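Local coordinates for protein beta-N-acetylhexosaminidase (Bacteroides fragilis, PDB 4PYS) that probably removes terminal N-acetylhexosamine residues from glycans or glycoconjugates, as a family 20 glycoside hydrolase, at residues R336-W341 / P353-I358. Residues are numbered along the deposited sequence; the frame is centred on the assembly and turned at random.
Sequences RKAIFW and PDNVVI
Ile-339 and Val-357 lie side by side on one face of two parallel neighbouring strands, 337-341 and 356-360, of the TIM-barrel sheet of the glycosyl hydrolase family 20 catalytic domain. Their closest side-chain approach is CG1 of Ile-339 to CB of Val-357, 4.0 Å, and Tyr-285 of strand 285-287 touches both. On the other face, toward helix 316-333, the side chains of Val-356 and Phe-340 cross at about a right angle, with CG1 of Val-356 at the ring edge, in its plane, 3.8 Å from CD2 of Phe-340. Three backbone hydrogen bonds join the two segments: Ala-338 N to Asn-355 O, Val-357 N to Ala-338 O at 2.8 Å, and Phe-340 N to Val-357 O. Val-357 O also takes a CA-H...O contact from Ile-339, CA to O 3.2 Å.

At the N-terminal edge a type I turn from Pro-353 to Val-356 leads into the second strand. Here Asn-355 has CG between the backbone N and the carbonyl carbon (chi1 65°), and its ND2 reaches the backbone of Arg-336, just ahead of strand 337-341. ND2 also donates to Ala-328 O of helix 316-333; the bond from ND2 to Arg-336 O, 3.0 Å, is nearly straight (167° at the hydrogen), with that oxygen close to the amide plane.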
# COMPACT_ATOMS: atom_id res chain seq x y z
N ARG A 336 -17.13 7.73 -1.07
CA ARG A 336 -15.73 7.35 -1.25
C ARG A 336 -14.99 8.35 -2.13
O ARG A 336 -15.61 9.13 -2.87
CB ARG A 336 -15.63 5.95 -1.87
CG ARG A 336 -16.49 4.91 -1.18
CD ARG A 336 -16.10 4.71 0.29
NE ARG A 336 -17.02 3.75 0.91
CZ ARG A 336 -16.77 2.45 1.01
NH1 ARG A 336 -15.62 1.95 0.58
NH2 ARG A 336 -17.67 1.64 1.56
N LYS A 337 -13.67 8.34 -2.02
CA LYS A 337 -12.79 9.09 -2.90
C LYS A 337 -12.28 8.16 -3.99
O LYS A 337 -12.14 6.95 -3.76
CB LYS A 337 -11.64 9.71 -2.12
CG LYS A 337 -12.11 10.82 -1.17
CD LYS A 337 -10.96 11.49 -0.44
CE LYS A 337 -11.47 12.66 0.41
NZ LYS A 337 -12.22 13.66 -0.41
N ALA A 338 -12.00 8.70 -5.17
CA ALA A 338 -11.56 7.90 -6.30
C ALA A 338 -10.13 8.23 -6.66
O ALA A 338 -9.82 9.39 -6.95
CB ALA A 338 -12.47 8.14 -7.49
N ILE A 339 -9.24 7.23 -6.65
CA ILE A 339 -7.86 7.47 -7.03
C ILE A 339 -7.65 7.05 -8.48
O ILE A 339 -8.13 5.99 -8.89
CB ILE A 339 -6.86 6.69 -6.16
CG1 ILE A 339 -7.10 6.96 -4.67
CG2 ILE A 339 -5.42 7.05 -6.53
CD1 ILE A 339 -6.33 5.99 -3.74
N PHE A 340 -6.94 7.87 -9.26
CA PHE A 340 -6.62 7.54 -10.64
C PHE A 340 -5.12 7.68 -10.83
O PHE A 340 -4.50 8.53 -10.20
CB PHE A 340 -7.29 8.52 -11.61
CG PHE A 340 -8.79 8.40 -11.67
CD1 PHE A 340 -9.39 7.39 -12.40
CD2 PHE A 340 -9.59 9.33 -11.03
CE1 PHE A 340 -10.77 7.29 -12.48
CE2 PHE A 340 -10.98 9.25 -11.10
CZ PHE A 340 -11.56 8.22 -11.82
N TRP A 341 -4.53 6.87 -11.71
CA TRP A 341 -3.14 7.10 -12.10
C TRP A 341 -3.03 8.45 -12.82
O TRP A 341 -3.97 8.88 -13.49
CB TRP A 341 -2.64 5.98 -13.02
CG TRP A 341 -2.60 4.62 -12.34
CD1 TRP A 341 -3.39 3.54 -12.62
CD2 TRP A 341 -1.74 4.22 -11.28
NE1 TRP A 341 -3.07 2.49 -11.80
CE2 TRP A 341 -2.05 2.89 -10.96
CE3 TRP A 341 -0.72 4.86 -10.56
CZ2 TRP A 341 -1.39 2.18 -9.96
CZ3 TRP A 341 -0.06 4.15 -9.57
CH2 TRP A 341 -0.39 2.83 -9.28
N PRO A 353 -14.56 15.24 -10.77
CA PRO A 353 -15.24 15.69 -9.55
C PRO A 353 -14.29 15.85 -8.35
O PRO A 353 -13.15 15.41 -8.40
CB PRO A 353 -16.27 14.59 -9.29
CG PRO A 353 -15.75 13.39 -10.01
CD PRO A 353 -15.03 13.92 -11.21
N ASP A 354 -14.78 16.48 -7.28
CA ASP A 354 -13.92 16.88 -6.16
C ASP A 354 -13.52 15.76 -5.19
O ASP A 354 -12.85 16.02 -4.19
CB ASP A 354 -14.52 18.07 -5.38
CG ASP A 354 -15.85 17.74 -4.72
OD1 ASP A 354 -16.26 16.56 -4.72
OD2 ASP A 354 -16.50 18.67 -4.19
N ASN A 355 -13.92 14.53 -5.47
CA ASN A 355 -13.45 13.40 -4.66
C ASN A 355 -12.30 12.64 -5.31
O ASN A 355 -11.93 11.55 -4.86
CB ASN A 355 -14.60 12.43 -4.36
CG ASN A 355 -15.12 11.76 -5.61
OD1 ASN A 355 -15.22 12.38 -6.67
ND2 ASN A 355 -15.46 10.48 -5.49
N VAL A 356 -11.73 13.21 -6.36
CA VAL A 356 -10.65 12.57 -7.11
C VAL A 356 -9.28 12.80 -6.47
O VAL A 356 -8.96 13.91 -6.05
CB VAL A 356 -10.64 13.05 -8.58
CG1 VAL A 356 -9.35 12.67 -9.28
CG2 VAL A 356 -11.84 12.47 -9.33
N VAL A 357 -8.48 11.73 -6.39
CA VAL A 357 -7.10 11.78 -5.93
C VAL A 357 -6.23 11.26 -7.07
O VAL A 357 -6.62 10.33 -7.78
CB VAL A 357 -6.91 10.91 -4.66
CG1 VAL A 357 -5.44 10.86 -4.23
CG2 VAL A 357 -7.79 11.43 -3.53
N ILE A 358 -5.06 11.88 -7.26
CA ILE A 358 -4.16 11.52 -8.35
C ILE A 358 -2.90 10.81 -7.84
O ILE A 358 -2.21 11.32 -6.96
CB ILE A 358 -3.72 12.78 -9.14
CG1 ILE A 358 -4.94 13.46 -9.78
CG2 ILE A 358 -2.69 12.42 -10.20
CD1 ILE A 358 -5.73 12.58 -10.75